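Local coordinates for thioredoxin reductase (Streptomyces clavuligerus, PDB 4NTD), which is the flavoenzyme HlmI, which uses FAD to catalyse disulfide bond formation in natural products, notably in the pathway to the sulfur compound holomycin, at residues K157-C162 and S251-V256. Residues are numbered along the deposited sequence; the frame is centred on the assembly and turned at random.
Sequences KDLLHC and STVFVV. With GSH (glutathione), chain B.
Leu159 and Leu160 pair in parallel with Val253 and Phe254, placing a short outer strand beside strand 252-254 in the parallel sheet of what is probably the NADPH-binding domain, as in thioredoxin reductases. Three backbone hydrogen bonds join them: Val253 N to Asp158 O (3.0 Å), Leu160 N to Val253 O (2.9 Å) and Val255 N to Leu160 O (2.9 Å). Asp158 OD2 forms a salt bridge with Arg154 and OD1 accepts a hydrogen bond from Leu237 N, so both carboxylate oxygens have partners.

Apolar contacts line both faces. On one, Val253 and Val255 present methyls to the leucine tip: Leu159 CD2 meets Val253 CG1 at 3.6 Å, while CD1 reaches Val255 CG2. On the other, Phe254 offers a flat ring to Leu160 CB, which lies off-centre over it in a CH-pi contact, 4.2 Å from the centroid, and Leu160 CD1 touches Thr252 CG2. His161 O faces the edge of that ring and accepts a hydrogen bond from His187 NE2.

With His161 CG anti to the backbone N (chi1 162°), the ring's CD2 edge approaches Val255 O (3.2 Å), near the ring plane. Its CE1 lies close to glutathione C2 and its NE2 near glutathione N2, while the ring of His187 meets it nearly parallel. An alanine here would probably leave glutathione and His187 without this flat partner.

Cys162 SG is bonded to glutathione SG2 (2.0 Å); its disulfide with Cys165 would be the alternative, mutually exclusive state. The chain thus runs from the sheet edge through His161 into Cys162, at the N-cap of helix 163-166, consistent with a cysteine that exchanges disulfide partners.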
ATOM      1  N   LYS A 157     -22.589  10.918  -5.463  1.00 21.44           N
ATOM      2  CA  LYS A 157     -23.863  10.298  -5.115  1.00 21.67           C
ATOM      3  C   LYS A 157     -24.263   9.300  -6.203  1.00 20.64           C
ATOM      4  O   LYS A 157     -24.187   8.090  -5.989  1.00 22.06           O
ATOM      5  CB  LYS A 157     -24.946  11.365  -4.918  1.00 23.99           C
ATOM      6  CG  LYS A 157     -24.669  12.313  -3.760  1.00 28.70           C
ATOM      7  CD  LYS A 157     -25.727  13.399  -3.663  1.00 35.08           C
ATOM      8  CE  LYS A 157     -25.393  14.404  -2.572  1.00 46.40           C
ATOM      9  NZ  LYS A 157     -26.589  15.192  -2.165  1.00 52.64           N
ATOM     10  N   ASP A 158     -24.678   9.809  -7.363  1.00 19.55           N
ATOM     11  CA  ASP A 158     -25.028   8.960  -8.510  1.00 20.46           C
ATOM     12  C   ASP A 158     -24.454   9.466  -9.848  1.00 19.71           C
ATOM     13  O   ASP A 158     -24.807   8.954 -10.912  1.00 19.62           O
ATOM     14  CB  ASP A 158     -26.550   8.746  -8.588  1.00 22.53           C
ATOM     15  CG  ASP A 158     -27.342  10.014  -8.331  1.00 23.23           C
ATOM     16  OD1 ASP A 158     -28.476   9.912  -7.817  1.00 25.00           O
ATOM     17  OD2 ASP A 158     -26.836  11.115  -8.628  1.00 22.27           O
ATOM     18  N   LEU A 159     -23.578  10.471  -9.781  1.00 18.73           N
ATOM     19  CA  LEU A 159     -22.653  10.791 -10.864  1.00 18.98           C
ATOM     20  C   LEU A 159     -21.275  10.444 -10.309  1.00 18.74           C
ATOM     21  O   LEU A 159     -20.792  11.093  -9.378  1.00 19.43           O
ATOM     22  CB  LEU A 159     -22.751  12.269 -11.268  1.00 19.17           C
ATOM     23  CG  LEU A 159     -22.025  12.761 -12.535  1.00 20.54           C
ATOM     24  CD1 LEU A 159     -20.518  12.855 -12.339  1.00 21.84           C
ATOM     25  CD2 LEU A 159     -22.349  11.913 -13.757  1.00 20.69           C
ATOM     26  N   LEU A 160     -20.659   9.404 -10.866  1.00 17.05           N
ATOM     27  CA  LEU A 160     -19.501   8.762 -10.245  1.00 16.67           C
ATOM     28  C   LEU A 160     -18.379   8.518 -11.246  1.00 16.33           C
ATOM     29  O   LEU A 160     -18.542   8.738 -12.445  1.00 17.27           O
ATOM     30  CB  LEU A 160     -19.938   7.430  -9.627  1.00 18.17           C
ATOM     31  CG  LEU A 160     -21.106   7.497  -8.635  1.00 19.35           C
ATOM     32  CD1 LEU A 160     -21.645   6.109  -8.327  1.00 20.55           C
ATOM     33  CD2 LEU A 160     -20.688   8.208  -7.357  1.00 19.82           C
ATOM     34  N   HIS A 161     -17.234   8.066 -10.748  1.00 17.18           N
ATOM     35  CA  HIS A 161     -16.123   7.683 -11.618  1.00 17.36           C
ATOM     36  C   HIS A 161     -15.666   6.241 -11.395  1.00 17.27           C
ATOM     37  O   HIS A 161     -15.648   5.444 -12.330  1.00 19.18           O
ATOM     38  CB  HIS A 161     -14.941   8.646 -11.448  1.00 18.02           C
ATOM     39  CG  HIS A 161     -13.646   8.106 -11.969  1.00 19.27           C
ATOM     40  ND1 HIS A 161     -12.521   7.989 -11.182  1.00 23.11           N
ATOM     41  CD2 HIS A 161     -13.304   7.628 -13.189  1.00 19.22           C
ATOM     42  CE1 HIS A 161     -11.539   7.474 -11.898  1.00 23.44           C
ATOM     43  NE2 HIS A 161     -11.988   7.240 -13.118  1.00 21.53           N
ATOM     44  N   CYS A 162     -15.328   5.911 -10.153  1.00 16.73           N
ATOM     45  CA  CYS A 162     -14.510   4.737  -9.842  1.00 18.13           C
ATOM     46  C   CYS A 162     -15.373   3.442  -9.695  1.00 17.25           C
ATOM     47  O   CYS A 162     -16.138   3.314  -8.742  1.00 17.23           O
ATOM     48  CB  CYS A 162     -13.571   5.150  -8.649  1.00 22.05           C
ATOM     49  SG  CYS A 162     -12.760   3.726  -7.894  1.00 26.11           S
ATOM     50  N   SER A 251     -30.114   4.984 -13.622  1.00 20.94           N
ATOM     51  CA  SER A 251     -30.061   5.176 -12.166  1.00 21.85           C
ATOM     52  C   SER A 251     -28.735   5.806 -11.730  1.00 20.52           C
ATOM     53  O   SER A 251     -28.681   6.519 -10.724  1.00 20.65           O
ATOM     54  CB  SER A 251     -30.262   3.845 -11.440  1.00 25.17           C
ATOM     55  OG  SER A 251     -29.122   3.017 -11.576  1.00 26.78           O
ATOM     56  N   THR A 252     -27.676   5.525 -12.483  1.00 20.04           N
ATOM     57  CA  THR A 252     -26.324   5.969 -12.150  1.00 18.80           C
ATOM     58  C   THR A 252     -25.565   6.289 -13.434  1.00 18.58           C
ATOM     59  O   THR A 252     -25.671   5.555 -14.417  1.00 19.82           O
ATOM     60  CB  THR A 252     -25.559   4.868 -11.386  1.00 20.69           C
ATOM     61  OG1 THR A 252     -26.402   4.305 -10.372  1.00 25.41           O
ATOM     62  CG2 THR A 252     -24.295   5.422 -10.743  1.00 22.21           C
ATOM     63  N   VAL A 253     -24.808   7.384 -13.425  1.00 17.93           N
ATOM     64  CA  VAL A 253     -24.006   7.785 -14.580  1.00 17.93           C
ATOM     65  C   VAL A 253     -22.543   7.926 -14.164  1.00 17.73           C
ATOM     66  O   VAL A 253     -22.242   8.449 -13.090  1.00 18.35           O
ATOM     67  CB  VAL A 253     -24.536   9.094 -15.210  1.00 19.04           C
ATOM     68  CG1 VAL A 253     -23.584   9.622 -16.274  1.00 19.39           C
ATOM     69  CG2 VAL A 253     -25.912   8.862 -15.819  1.00 19.91           C
ATOM     70  N   PHE A 254     -21.649   7.433 -15.016  1.00 17.97           N
ATOM     71  CA  PHE A 254     -20.214   7.492 -14.770  1.00 18.14           C
ATOM     72  C   PHE A 254     -19.512   8.404 -15.771  1.00 19.67           C
ATOM     73  O   PHE A 254     -19.938   8.538 -16.922  1.00 19.14           O
ATOM     74  CB  PHE A 254     -19.598   6.091 -14.837  1.00 17.88           C
ATOM     75  CG  PHE A 254     -19.930   5.223 -13.655  1.00 17.69           C
ATOM     76  CD1 PHE A 254     -19.013   5.046 -12.626  1.00 18.45           C
ATOM     77  CD2 PHE A 254     -21.155   4.576 -13.571  1.00 18.27           C
ATOM     78  CE1 PHE A 254     -19.312   4.243 -11.538  1.00 18.64           C
ATOM     79  CE2 PHE A 254     -21.462   3.775 -12.484  1.00 18.69           C
ATOM     80  CZ  PHE A 254     -20.539   3.607 -11.466  1.00 19.08           C
ATOM     81  N   VAL A 255     -18.436   9.033 -15.312  1.00 18.72           N
ATOM     82  CA  VAL A 255     -17.549   9.815 -16.166  1.00 19.41           C
ATOM     83  C   VAL A 255     -16.104   9.458 -15.843  1.00 18.40           C
ATOM     84  O   VAL A 255     -15.819   8.918 -14.774  1.00 19.11           O
ATOM     85  CB  VAL A 255     -17.751  11.338 -15.977  1.00 21.08           C
ATOM     86  CG1 VAL A 255     -19.169  11.737 -16.347  1.00 23.19           C
ATOM     87  CG2 VAL A 255     -17.434  11.771 -14.549  1.00 20.98           C
ATOM     88  N   VAL A 256     -15.206   9.744 -16.779  1.00 18.80           N
ATOM     89  CA  VAL A 256     -13.776   9.726 -16.507  1.00 18.82           C
ATOM     90  C   VAL A 256     -13.331  11.185 -16.438  1.00 18.95           C
ATOM     91  O   VAL A 256     -13.183  11.838 -17.472  1.00 19.93           O
ATOM     92  CB  VAL A 256     -12.981   8.979 -17.598  1.00 21.98           C
ATOM     93  CG1 VAL A 256     -11.495   8.980 -17.264  1.00 22.91           C
ATOM     94  CG2 VAL A 256     -13.488   7.551 -17.740  1.00 22.79           C
TER
HETATM   95  N1  GSH B 401      -7.018   3.968 -14.070  0.50 39.28           N
HETATM   96  CA1 GSH B 401      -7.786   3.099 -14.965  0.50 27.52           C
HETATM   97  C1  GSH B 401      -6.965   2.914 -16.256  0.50 37.43           C
HETATM   98  O11 GSH B 401      -7.061   3.827 -17.113  0.50 38.41           O
HETATM   99  O12 GSH B 401      -6.267   1.875 -16.364  0.50 44.58           O
HETATM  100  CB1 GSH B 401      -9.090   3.734 -15.383  0.50 32.71           C
HETATM  101  CG1 GSH B 401     -10.302   2.886 -14.999  0.50 34.20           C
HETATM  102  CD1 GSH B 401     -10.446   2.894 -13.480  0.50 35.40           C
HETATM  103  OE1 GSH B 401     -10.096   1.934 -12.796  0.50 39.91           O
HETATM  104  N2  GSH B 401     -11.085   3.970 -13.014  0.50 32.87           N
HETATM  105  CA2 GSH B 401     -11.319   4.206 -11.585  0.50 32.56           C
HETATM  106  C2  GSH B 401     -10.101   4.825 -11.042  0.50 31.67           C
HETATM  107  O2  GSH B 401      -9.194   5.294 -11.732  0.50 38.09           O
HETATM  108  CB2 GSH B 401     -11.220   2.950 -10.717  0.50 15.35           C
HETATM  109  SG2 GSH B 401     -12.537   2.522  -9.509  0.50 22.85           S
HETATM  110  N3  GSH B 401     -10.097   4.638  -9.736  0.50 24.78           N
HETATM  111  CA3 GSH B 401      -8.957   4.931  -8.978  0.50 20.69           C
HETATM  112  C3  GSH B 401      -9.102   6.039  -7.900  0.50 24.32           C
HETATM  113  O31 GSH B 401     -10.342   6.486  -7.543  0.50 21.66           O
HETATM  114  O32 GSH B 401      -8.047   6.493  -7.291  0.50 19.57           O